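Local structure of Plm1 (4HXY) at residues Pro36-Leu41 and Arg141-Thr146; Ala204-Glu209 and Gln393-Ala398; Thr251-Met256 and Asp308-Asp313; Gly325-Ala330 and Arg381-Leu386. The protein probably catalyses the NADPH-dependent reduction of a beta-keto intermediate as the ketoreductase of the first module of phoslactomycin polyketide biosynthesis. One frame throughout, in Å; residues are numbered along the deposited sequence.

Contact 1: Pro36-Leu41 and Arg141-Thr146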
loop_
_atom_site.group_PDB
_atom_site.type_symbol
_atom_site.label_atom_id
_atom_site.label_comp_id
_atom_site.label_asym_id
_atom_site.label_seq_id
_atom_site.Cartn_x
_atom_site.Cartn_y
_atom_site.Cartn_z
ATOM N N PRO A 36 25.393 -12.165 -0.931
ATOM C CA PRO A 36 26.679 -12.404 -1.585
ATOM C C PRO A 36 26.631 -12.520 -3.101
ATOM O O PRO A 36 27.551 -12.029 -3.759
ATOM C CB PRO A 36 27.185 -13.704 -0.935
ATOM C CG PRO A 36 26.152 -14.118 0.055
ATOM C CD PRO A 36 25.216 -12.986 0.278
ATOM N N ALA A 37 25.574 -13.123 -3.650
ATOM C CA ALA A 37 25.465 -13.287 -5.107
ATOM C C ALA A 37 25.320 -11.958 -5.850
ATOM O O ALA A 37 25.577 -11.892 -7.053
ATOM C CB ALA A 37 24.309 -14.202 -5.471
ATOM N N LEU A 38 24.883 -10.917 -5.150
ATOM C CA LEU A 38 24.893 -9.564 -5.732
ATOM C C LEU A 38 26.141 -8.741 -5.392
ATOM O O LEU A 38 26.604 -7.969 -6.233
ATOM C CB LEU A 38 23.644 -8.794 -5.318
ATOM C CG LEU A 38 22.324 -9.423 -5.738
ATOM C CD1 LEU A 38 21.158 -8.512 -5.312
ATOM C CD2 LEU A 38 22.233 -9.730 -7.221
ATOM N N GLY A 39 26.671 -8.866 -4.179
ATOM C CA GLY A 39 27.884 -8.144 -3.800
ATOM C C GLY A 39 29.032 -8.431 -4.763
ATOM O O GLY A 39 29.908 -7.582 -4.993
ATOM N N SER A 40 29.023 -9.641 -5.320
ATOM C CA SER A 40 30.078 -10.094 -6.230
ATOM C C SER A 40 30.017 -9.472 -7.624
ATOM O O SER A 40 30.926 -9.689 -8.435
ATOM C CB SER A 40 30.063 -11.621 -6.328
ATOM O OG SER A 40 28.863 -12.082 -6.936
ATOM N N LEU A 41 28.971 -8.701 -7.921
ATOM C CA LEU A 41 28.891 -7.946 -9.169
ATOM C C LEU A 41 29.841 -6.746 -9.178
ATOM O O LEU A 41 30.146 -6.205 -10.241
ATOM C CB LEU A 41 27.461 -7.458 -9.415
ATOM C CG LEU A 41 26.442 -8.522 -9.828
ATOM C CD1 LEU A 41 25.039 -7.934 -9.797
ATOM C CD2 LEU A 41 26.755 -9.065 -11.225
ATOM N N ARG A 141 22.679 -11.161 -13.978
ATOM C CA ARG A 141 22.907 -10.428 -15.222
ATOM C C ARG A 141 21.817 -9.420 -15.543
ATOM O O ARG A 141 22.104 -8.355 -16.100
ATOM C CB ARG A 141 23.083 -11.392 -16.405
ATOM C CG ARG A 141 24.335 -12.242 -16.344
ATOM C CD ARG A 141 24.602 -12.892 -17.716
ATOM N NE ARG A 141 23.437 -13.654 -18.183
ATOM C CZ ARG A 141 23.198 -14.941 -17.913
ATOM N NH1 ARG A 141 24.050 -15.674 -17.185
ATOM N NH2 ARG A 141 22.091 -15.514 -18.383
ATOM N N ALA A 142 20.585 -9.751 -15.192
ATOM C CA ALA A 142 19.485 -8.840 -15.375
ATOM C C ALA A 142 19.685 -7.606 -14.493
ATOM O O ALA A 142 19.449 -6.501 -14.927
ATOM C CB ALA A 142 18.154 -9.526 -15.069
ATOM N N LEU A 143 20.103 -7.815 -13.251
ATOM C CA LEU A 143 20.366 -6.690 -12.354
ATOM C C LEU A 143 21.553 -5.846 -12.815
ATOM O O LEU A 143 21.523 -4.643 -12.790
ATOM C CB LEU A 143 20.605 -7.147 -10.916
ATOM C CG LEU A 143 20.810 -5.956 -9.975
ATOM C CD1 LEU A 143 19.553 -5.127 -9.857
ATOM C CD2 LEU A 143 21.225 -6.411 -8.646
ATOM N N ALA A 144 22.607 -6.507 -13.248
ATOM C CA ALA A 144 23.797 -5.787 -13.679
ATOM C C ALA A 144 23.503 -4.901 -14.874
ATOM O O ALA A 144 23.921 -3.763 -14.914
ATOM C CB ALA A 144 24.902 -6.758 -13.995
ATOM N N GLY A 145 22.759 -5.429 -15.830
ATOM C CA GLY A 145 22.331 -4.648 -16.996
ATOM C C GLY A 145 21.525 -3.429 -16.594
ATOM O O GLY A 145 21.694 -2.349 -17.148
ATOM N N THR A 146 20.660 -3.595 -15.595
ATOM C CA THR A 146 19.830 -2.505 -15.108
ATOM C C THR A 146 20.674 -1.410 -14.452
ATOM O O THR A 146 20.460 -0.231 -14.718
ATOM C CB THR A 146 18.752 -3.056 -14.128
ATOM O OG1 THR A 146 17.887 -3.950 -14.845
ATOM C CG2 THR A 146 17.927 -1.939 -13.508
#
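Leu38 and Leu41 meet Leu143 and Ala144 without any flat side chain between them, so no face or edge is offered and methyl groups do all the touching. The nearest approach is 3.7 Å, from Leu38 CD2 to Leu143 CD2, and the two side chains cross at about a right angle. Leu143 holds CG opposite its own backbone N (chi1 -177°), which carries CD2 away from helix 137-148 to lie against both branches of Leu38, whose CD1 is 3.9 Å from that same methyl. Leu41, in the loop just after helix 36-39, meets the neighbouring residue of helix 137-148, its CD2 standing 4.1 Å from Ala144 CB. Alanine suits this place because its short side chain lets the larger leucine approach the helix, while Leu38, Leu41 and Leu143 fill buried volume with flexible branches. Behind the interface, Ala142 O accepts from Thr146 OG1 (3.0 Å) and Thr146 N on opposite faces of its carbonyl plane, so the hydroxyl is satisfied within its own helix. Ile135 touches Leu38 and Val88 of strand 85-90 touches Leu143, extending the apolar layer. Apolar packing of helices beside parallel strands such as 85-90 is consistent with the Rossmann-like structural subdomain of modular ketoreductases.

Contact 2: Ala204-Glu209 and Gln393-Ala398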
loop_
_atom_site.group_PDB
_atom_site.type_symbol
_atom_site.label_atom_id
_atom_site.label_comp_id
_atom_site.label_asym_id
_atom_site.label_seq_id
_atom_site.Cartn_x
_atom_site.Cartn_y
_atom_site.Cartn_z
ATOM N N ALA A 204 -20.433 1.739 7.965
ATOM C CA ALA A 204 -21.359 1.306 9.019
ATOM C C ALA A 204 -22.818 1.577 8.645
ATOM O O ALA A 204 -23.668 0.695 8.777
ATOM C CB ALA A 204 -21.035 1.985 10.334
ATOM N N ARG A 205 -23.094 2.788 8.162
ATOM C CA ARG A 205 -24.459 3.162 7.763
ATOM C C ARG A 205 -24.935 2.330 6.557
ATOM O O ARG A 205 -26.097 1.958 6.468
ATOM C CB ARG A 205 -24.529 4.647 7.434
ATOM C CG ARG A 205 -24.296 5.560 8.603
ATOM C CD ARG A 205 -24.408 7.022 8.157
ATOM N NE ARG A 205 -23.807 7.974 9.093
ATOM C CZ ARG A 205 -22.612 8.568 8.965
ATOM N NH1 ARG A 205 -22.213 9.427 9.897
ATOM N NH2 ARG A 205 -21.811 8.336 7.930
ATOM N N ARG A 206 -24.023 2.060 5.620
ATOM C CA ARG A 206 -24.341 1.249 4.445
ATOM C C ARG A 206 -24.726 -0.172 4.841
ATOM O O ARG A 206 -25.732 -0.715 4.358
ATOM C CB ARG A 206 -23.155 1.219 3.466
ATOM C CG ARG A 206 -23.323 0.324 2.234
ATOM C CD ARG A 206 -24.651 0.522 1.496
ATOM N NE ARG A 206 -24.827 1.873 0.978
ATOM C CZ ARG A 206 -24.601 2.268 -0.281
ATOM N NH1 ARG A 206 -24.811 3.537 -0.603
ATOM N NH2 ARG A 206 -24.183 1.423 -1.220
ATOM N N VAL A 207 -23.938 -0.756 5.734
ATOM C CA VAL A 207 -24.212 -2.099 6.248
ATOM C C VAL A 207 -25.557 -2.119 6.961
ATOM O O VAL A 207 -26.376 -3.022 6.749
ATOM C CB VAL A 207 -23.090 -2.559 7.202
ATOM C CG1 VAL A 207 -23.456 -3.893 7.886
ATOM C CG2 VAL A 207 -21.807 -2.701 6.448
ATOM N N ALA A 208 -25.785 -1.120 7.798
ATOM C CA ALA A 208 -27.017 -1.046 8.587
ATOM C C ALA A 208 -28.246 -0.957 7.687
ATOM O O ALA A 208 -29.242 -1.674 7.884
ATOM C CB ALA A 208 -26.954 0.135 9.529
ATOM N N GLU A 209 -28.162 -0.091 6.687
ATOM C CA GLU A 209 -29.228 0.089 5.684
ATOM C C GLU A 209 -29.609 -1.198 4.937
ATOM O O GLU A 209 -30.770 -1.389 4.535
ATOM C CB GLU A 209 -28.794 1.157 4.668
ATOM C CG GLU A 209 -28.933 2.573 5.190
ATOM C CD GLU A 209 -28.112 3.587 4.398
ATOM O OE1 GLU A 209 -27.783 3.320 3.218
ATOM O OE2 GLU A 209 -27.781 4.650 4.976
ATOM N N GLN A 393 -20.832 2.413 -3.639
ATOM C CA GLN A 393 -21.201 1.498 -4.711
ATOM C C GLN A 393 -19.958 0.785 -5.227
ATOM O O GLN A 393 -19.966 -0.434 -5.413
ATOM C CB GLN A 393 -21.911 2.213 -5.852
ATOM C CG GLN A 393 -22.231 1.298 -7.020
ATOM C CD GLN A 393 -23.296 0.279 -6.695
ATOM O OE1 GLN A 393 -24.481 0.613 -6.602
ATOM N NE2 GLN A 393 -22.887 -0.979 -6.530
ATOM N N ALA A 394 -18.865 1.527 -5.398
ATOM C CA ALA A 394 -17.625 0.905 -5.851
ATOM C C ALA A 394 -17.092 -0.084 -4.829
ATOM O O ALA A 394 -16.536 -1.111 -5.191
ATOM C CB ALA A 394 -16.567 1.987 -6.180
ATOM N N MET A 395 -17.274 0.218 -3.539
ATOM C CA MET A 395 -16.905 -0.725 -2.484
ATOM C C MET A 395 -17.633 -2.064 -2.637
ATOM O O MET A 395 -17.012 -3.113 -2.588
ATOM C CB MET A 395 -17.179 -0.135 -1.106
ATOM C CG MET A 395 -16.788 -1.078 0.022
ATOM S SD MET A 395 -17.362 -0.483 1.622
ATOM C CE MET A 395 -19.126 -0.795 1.452
ATOM N N GLU A 396 -18.943 -2.006 -2.829
ATOM C CA GLU A 396 -19.756 -3.209 -3.053
ATOM C C GLU A 396 -19.271 -3.985 -4.277
ATOM O O GLU A 396 -19.118 -5.198 -4.234
ATOM C CB GLU A 396 -21.224 -2.802 -3.219
ATOM C CG GLU A 396 -22.123 -3.849 -3.791
ATOM C CD GLU A 396 -23.590 -3.411 -3.793
ATOM O OE1 GLU A 396 -24.118 -3.045 -4.889
ATOM O OE2 GLU A 396 -24.191 -3.419 -2.686
ATOM N N GLN A 397 -18.989 -3.264 -5.356
ATOM C CA GLN A 397 -18.486 -3.874 -6.582
ATOM C C GLN A 397 -17.148 -4.593 -6.354
ATOM O O GLN A 397 -16.939 -5.694 -6.850
ATOM C CB GLN A 397 -18.334 -2.818 -7.675
ATOM C CG GLN A 397 -19.632 -2.282 -8.226
ATOM C CD GLN A 397 -19.404 -1.124 -9.180
ATOM O OE1 GLN A 397 -19.152 -0.014 -8.758
ATOM N NE2 GLN A 397 -19.438 -1.403 -10.484
ATOM N N ALA A 398 -16.258 -3.974 -5.579
ATOM C CA ALA A 398 -14.964 -4.574 -5.301
ATOM C C ALA A 398 -15.089 -5.854 -4.483
ATOM O O ALA A 398 -14.393 -6.847 -4.726
ATOM C CB ALA A 398 -14.034 -3.569 -4.607
#
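Arg206 is the one residue of 204-209 that reaches both Gln393 and Met395, and it does so with different parts of its side chain. The apolar part is a loose van der Waals meeting: Arg206 CG lies 4.4 Å from Met395 CE, so methylene faces methyl while the charged end continues past. Methionine suits this place because its long, unbranched chain can span the gap between two well-separated helices. Near the backbone, Arg206 NH2 stops 4.2 Å from Gln393 N, the guanidinium lying obliquely to it; both atoms carry N-H, so this is proximity without a bond.

Charge acts at longer range. Arg206 folds at both chi2 (49°) and chi3 (61°), which leaves NE 4.0 Å from Glu209 OE1 on its own helix, a long salt bridge. Across the gap, Arg206 NH2 and Glu396 OE2 are 5.1 Å apart, near enough for a probable mild attraction.

Hydrogen bonds form a third group. Glu396 OE1 receives Gln393 NE2 at 2.9 Å from above its carboxylate plane; Gln393 has two conformers, so this bond is certain for one of them alone. Glu396 OE2 is bound by the backbone N of Trp184.

Trp184 also touches Val207 and Met395, bridging the two helices; helix 198-210 rests on strand 215-220 and helix 229-237, whereas helix 388-400 backs onto Trp7 of strand 6-14.

Contact 3: Thr251-Met256 and Asp308-Asp313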
loop_
_atom_site.group_PDB
_atom_site.type_symbol
_atom_site.label_atom_id
_atom_site.label_comp_id
_atom_site.label_asym_id
_atom_site.label_seq_id
_atom_site.Cartn_x
_atom_site.Cartn_y
_atom_site.Cartn_z
ATOM N N THR A 251 -4.035 -2.740 17.343
ATOM C CA THR A 251 -2.725 -3.375 17.434
ATOM C C THR A 251 -2.522 -4.148 18.748
ATOM O O THR A 251 -1.500 -4.823 18.908
ATOM C CB THR A 251 -1.556 -2.353 17.296
ATOM O OG1 THR A 251 -1.460 -1.522 18.464
ATOM C CG2 THR A 251 -1.729 -1.460 16.050
ATOM N N ASP A 252 -3.486 -4.066 19.665
ATOM C CA ASP A 252 -3.367 -4.691 20.988
ATOM C C ASP A 252 -3.879 -6.130 20.952
ATOM O O ASP A 252 -5.088 -6.387 20.917
ATOM C CB ASP A 252 -4.122 -3.855 22.029
ATOM C CG ASP A 252 -3.969 -4.376 23.447
ATOM O OD1 ASP A 252 -3.946 -5.594 23.672
ATOM O OD2 ASP A 252 -3.894 -3.540 24.356
ATOM N N ARG A 253 -2.941 -7.062 20.950
ATOM C CA ARG A 253 -3.262 -8.474 20.799
ATOM C C ARG A 253 -4.199 -8.989 21.894
ATOM O O ARG A 253 -5.145 -9.727 21.610
ATOM C CB ARG A 253 -1.992 -9.306 20.791
ATOM C CG ARG A 253 -2.232 -10.806 20.645
ATOM C CD ARG A 253 -0.915 -11.556 20.642
ATOM N NE ARG A 253 -0.221 -11.347 19.373
ATOM C CZ ARG A 253 -0.430 -12.068 18.278
ATOM N NH1 ARG A 253 -1.291 -13.077 18.292
ATOM N NH2 ARG A 253 0.241 -11.790 17.171
ATOM N N ALA A 254 -3.942 -8.607 23.143
ATOM C CA ALA A 254 -4.750 -9.100 24.266
ATOM C C ALA A 254 -6.189 -8.608 24.164
ATOM O O ALA A 254 -7.127 -9.381 24.356
ATOM C CB ALA A 254 -4.139 -8.667 25.601
ATOM N N ALA A 255 -6.349 -7.319 23.881
ATOM C CA ALA A 255 -7.655 -6.693 23.714
ATOM C C ALA A 255 -8.394 -7.234 22.494
ATOM O O ALA A 255 -9.586 -7.500 22.570
ATOM C CB ALA A 255 -7.509 -5.180 23.612
ATOM N N MET A 256 -7.688 -7.406 21.375
ATOM C CA MET A 256 -8.339 -7.881 20.150
ATOM C C MET A 256 -8.782 -9.334 20.290
ATOM O O MET A 256 -9.908 -9.688 19.909
ATOM C CB MET A 256 -7.423 -7.696 18.931
ATOM C CG MET A 256 -7.264 -6.241 18.538
ATOM S SD MET A 256 -8.757 -5.470 17.878
ATOM C CE MET A 256 -8.726 -6.200 16.247
ATOM N N ASP A 308 -5.798 -10.573 10.457
ATOM C CA ASP A 308 -5.620 -11.717 9.582
ATOM C C ASP A 308 -5.301 -12.960 10.417
ATOM O O ASP A 308 -5.851 -14.042 10.182
ATOM C CB ASP A 308 -4.493 -11.436 8.575
ATOM C CG ASP A 308 -4.116 -12.654 7.744
ATOM O OD1 ASP A 308 -4.938 -13.167 6.965
ATOM O OD2 ASP A 308 -2.971 -13.098 7.875
ATOM N N GLU A 309 -4.417 -12.805 11.387
ATOM C CA GLU A 309 -4.017 -13.927 12.229
ATOM C C GLU A 309 -5.159 -14.465 13.106
ATOM O O GLU A 309 -5.355 -15.702 13.217
ATOM C CB GLU A 309 -2.822 -13.532 13.073
ATOM C CG GLU A 309 -2.316 -14.655 13.971
ATOM C CD GLU A 309 -1.372 -14.158 15.028
ATOM O OE1 GLU A 309 -0.752 -13.090 14.820
ATOM O OE2 GLU A 309 -1.281 -14.822 16.095
ATOM N N LEU A 310 -5.908 -13.563 13.717
ATOM C CA LEU A 310 -6.926 -13.945 14.701
ATOM C C LEU A 310 -8.238 -14.384 14.046
ATOM O O LEU A 310 -9.096 -14.994 14.716
ATOM C CB LEU A 310 -7.208 -12.792 15.677
ATOM C CG LEU A 310 -6.051 -12.293 16.558
ATOM C CD1 LEU A 310 -6.492 -11.109 17.446
ATOM C CD2 LEU A 310 -5.454 -13.417 17.383
ATOM N N LEU A 311 -8.416 -14.072 12.769
ATOM C CA LEU A 311 -9.678 -14.337 12.071
ATOM C C LEU A 311 -9.444 -15.086 10.761
ATOM O O LEU A 311 -9.601 -14.524 9.682
ATOM C CB LEU A 311 -10.385 -13.018 11.797
ATOM C CG LEU A 311 -10.894 -12.313 13.046
ATOM C CD1 LEU A 311 -11.358 -10.917 12.736
ATOM C CD2 LEU A 311 -12.036 -13.148 13.672
ATOM N N PRO A 312 -9.039 -16.360 10.838
ATOM C CA PRO A 312 -8.786 -17.167 9.629
ATOM C C PRO A 312 -10.012 -17.531 8.803
ATOM O O PRO A 312 -9.851 -17.882 7.630
ATOM C CB PRO A 312 -8.179 -18.457 10.194
ATOM C CG PRO A 312 -8.712 -18.549 11.587
ATOM C CD PRO A 312 -8.769 -17.120 12.073
ATOM N N ASP A 313 -11.201 -17.462 9.407
ATOM C CA ASP A 313 -12.444 -17.897 8.780
ATOM C C ASP A 313 -13.402 -16.705 8.716
ATOM O O ASP A 313 -14.087 -16.399 9.693
ATOM C CB ASP A 313 -13.079 -19.040 9.595
ATOM C CG ASP A 313 -12.115 -20.194 9.850
ATOM O OD1 ASP A 313 -11.378 -20.560 8.908
ATOM O OD2 ASP A 313 -12.075 -20.723 10.995
#
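Leu310 presses on Met256 at the buried side of this contact, while Arg253 and Glu309 pair at its exposed side. In the tight part, Leu310 CD1 is 3.8 Å from Met256 CB, and 4.1 Å from Met256 C, so the methyl rests on the root of the methionine and on its backbone. Leu306 and Leu307 of helix 290-310 also pack on Met256, and Ile260 touches Leu310; leucine and methionine fit here as bulky, adaptable apolar groups. At the start of helix 253-265, Asp252 is the N-cap, its OD1 taking the N-H of Ala255 at 3.0 Å.

The solvent side is held by charge, where long, flexible Arg253 and Glu309 can reach each other from their helices. Arg253 bends at chi3 and brings both terminal nitrogens end-on to the carboxylate: NH1 to Glu309 OE2 at 2.8 Å and NH2 to Glu309 OE1 at 2.9 Å. Both oxygens lie near the guanidinium plane, but the two planes are turned 40° apart, so OE1 is met on its syn side while OE2 is approached from above the carboxylate plane. The two nearly straight bonds to Glu309 (164° and 161°) probably fix the guanidinium's rotation; the opposite charges probably stabilise each other, and the exposed setting also suits the ionised forms.

Contact 4: Gly325-Ala330 and Arg381-Leu386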
loop_
_atom_site.group_PDB
_atom_site.type_symbol
_atom_site.label_atom_id
_atom_site.label_comp_id
_atom_site.label_asym_id
_atom_site.label_seq_id
_atom_site.Cartn_x
_atom_site.Cartn_y
_atom_site.Cartn_z
ATOM N N GLY A 325 -0.277 4.349 -1.773
ATOM C CA GLY A 325 0.513 3.133 -1.847
ATOM C C GLY A 325 0.628 2.584 -3.254
ATOM O O GLY A 325 1.289 1.550 -3.472
ATOM N N ILE A 326 -0.052 3.217 -4.222
ATOM C CA ILE A 326 -0.038 2.765 -5.591
ATOM C C ILE A 326 1.004 3.560 -6.387
ATOM O O ILE A 326 1.838 2.978 -7.105
ATOM C CB ILE A 326 -1.430 2.926 -6.270
ATOM C CG1 ILE A 326 -2.498 2.095 -5.549
ATOM C CG2 ILE A 326 -1.340 2.538 -7.781
ATOM C CD1 ILE A 326 -2.238 0.586 -5.619
ATOM N N TRP A 327 0.923 4.886 -6.279
ATOM C CA TRP A 327 1.863 5.742 -6.993
ATOM C C TRP A 327 2.677 6.721 -6.175
ATOM O O TRP A 327 3.667 7.253 -6.693
ATOM C CB TRP A 327 1.160 6.446 -8.144
ATOM C CG TRP A 327 -0.056 7.279 -7.835
ATOM C CD1 TRP A 327 -0.116 8.441 -7.133
ATOM C CD2 TRP A 327 -1.382 7.041 -8.334
ATOM N NE1 TRP A 327 -1.404 8.917 -7.119
ATOM C CE2 TRP A 327 -2.196 8.088 -7.864
ATOM C CE3 TRP A 327 -1.956 6.033 -9.115
ATOM C CZ2 TRP A 327 -3.548 8.178 -8.186
ATOM C CZ3 TRP A 327 -3.301 6.117 -9.424
ATOM C CH2 TRP A 327 -4.085 7.178 -8.950
ATOM N N GLY A 328 2.284 6.961 -4.923
ATOM C CA GLY A 328 3.041 7.815 -4.009
ATOM C C GLY A 328 2.617 9.264 -4.021
ATOM O O GLY A 328 2.016 9.754 -4.981
ATOM N N ALA A 329 2.988 9.974 -2.951
ATOM C CA ALA A 329 2.811 11.424 -2.848
ATOM C C ALA A 329 3.906 11.927 -1.910
ATOM O O ALA A 329 4.263 11.262 -0.964
ATOM C CB ALA A 329 1.406 11.819 -2.305
ATOM N N ALA A 330 4.467 13.087 -2.208
ATOM C CA ALA A 330 5.434 13.703 -1.302
ATOM C C ALA A 330 4.842 13.853 0.100
ATOM O O ALA A 330 3.668 14.194 0.267
ATOM C CB ALA A 330 5.881 15.088 -1.851
ATOM N N ARG A 381 -4.572 19.160 -8.518
ATOM C CA ARG A 381 -3.722 18.146 -9.136
ATOM C C ARG A 381 -4.496 16.952 -9.714
ATOM O O ARG A 381 -3.986 15.831 -9.800
ATOM C CB ARG A 381 -2.605 17.715 -8.199
ATOM C CG ARG A 381 -2.985 17.124 -6.877
ATOM C CD ARG A 381 -1.752 17.211 -5.957
ATOM N NE ARG A 381 -1.867 16.387 -4.759
ATOM C CZ ARG A 381 -1.794 15.056 -4.740
ATOM N NH1 ARG A 381 -1.617 14.359 -5.862
ATOM N NH2 ARG A 381 -1.910 14.413 -3.583
ATOM N N GLY A 382 -5.722 17.224 -10.125
ATOM C CA GLY A 382 -6.515 16.284 -10.904
ATOM C C GLY A 382 -7.142 15.147 -10.119
ATOM O O GLY A 382 -7.508 14.124 -10.704
ATOM N N LEU A 383 -7.263 15.310 -8.809
ATOM C CA LEU A 383 -7.946 14.318 -7.995
ATOM C C LEU A 383 -9.192 14.984 -7.441
ATOM O O LEU A 383 -9.118 16.017 -6.762
ATOM C CB LEU A 383 -7.037 13.779 -6.891
ATOM C CG LEU A 383 -5.801 13.044 -7.406
ATOM C CD1 LEU A 383 -4.807 12.828 -6.255
ATOM C CD2 LEU A 383 -6.153 11.711 -8.045
ATOM N N THR A 384 -10.346 14.458 -7.822
ATOM C CA THR A 384 -11.609 14.966 -7.332
ATOM C C THR A 384 -12.098 13.987 -6.271
ATOM O O THR A 384 -12.134 12.785 -6.513
ATOM C CB THR A 384 -12.626 15.093 -8.464
ATOM O OG1 THR A 384 -12.093 15.963 -9.479
ATOM C CG2 THR A 384 -13.966 15.647 -7.952
ATOM N N PRO A 385 -12.473 14.494 -5.101
ATOM C CA PRO A 385 -13.018 13.566 -4.097
ATOM C C PRO A 385 -14.235 12.797 -4.604
ATOM O O PRO A 385 -15.119 13.384 -5.246
ATOM C CB PRO A 385 -13.361 14.481 -2.920
ATOM C CG PRO A 385 -12.381 15.601 -3.048
ATOM C CD PRO A 385 -12.272 15.839 -4.539
ATOM N N LEU A 386 -14.273 11.486 -4.316
ATOM C CA LEU A 386 -15.394 10.637 -4.729
ATOM C C LEU A 386 -16.580 11.016 -3.876
ATOM O O LEU A 386 -16.435 11.174 -2.671
ATOM C CB LEU A 386 -15.079 9.173 -4.454
ATOM C CG LEU A 386 -13.993 8.543 -5.309
ATOM C CD1 LEU A 386 -13.470 7.233 -4.654
ATOM C CD2 LEU A 386 -14.515 8.319 -6.729
HETATM O O HOH W 1 -1.576 11.284 -5.452
#
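Trp327 meets Leu383 directly and Arg381 through a water, beside a Schellman motif that ends helix 372-380 with Gly382, of positive phi, as its C-prime residue. The tryptophan can be followed outward. From CB, chi1 of 56° sets CG between the backbone N and the carbonyl carbon, and the indole swings toward 381-386. The five-membered ring carries NE1, which donates to the water at 2.9 Å; this oxygen lies in the ring plane, at its edge. The water also accepts from Arg381 NH1 at 3.1 Å, again in the guanidinium plane, so one oxygen satisfies the buried indole N-H and ties it to the arginine. Further out, CZ2 comes 4.4 Å from Leu383 CD2, an apolar meeting at the ring's edge. Phe417 and Phe430 pack edge-to-face with this indole, which suits a large flat side chain enclosed on several sides. Gly328, with phi of 92°, turns the chain just after a short, weakly bonded helical turn, a conformation easy for a residue without CB. Leu383 suits its buried place by also touching Val412 of strand 408-412. Just after Gly328, Ala329 CB lies 4.4 Å from Arg381 NH2, obliquely to the guanidinium.

Overall arrangement
Contact 1 stands apart, about 34 Å or more between centres from each of the others, and is wholly buried and apolar. Contacts 2, 3 and 4 all lie about 7 to 10 Å from the bound NADPH at their nearest side chain, and each is only partly buried. Their chemistry differs: 251-256 with 308-313 joins an apolar interior to a paired salt bridge at the surface, 204-209 with 393-398 relies on long-range charge and a loose methylene-methyl meeting, and 325-330 with 381-386 uses a water at a buried indole. No helix is shared, but strand 383-384 of contact 4 is followed in the chain by helix 388-400 of contact 2.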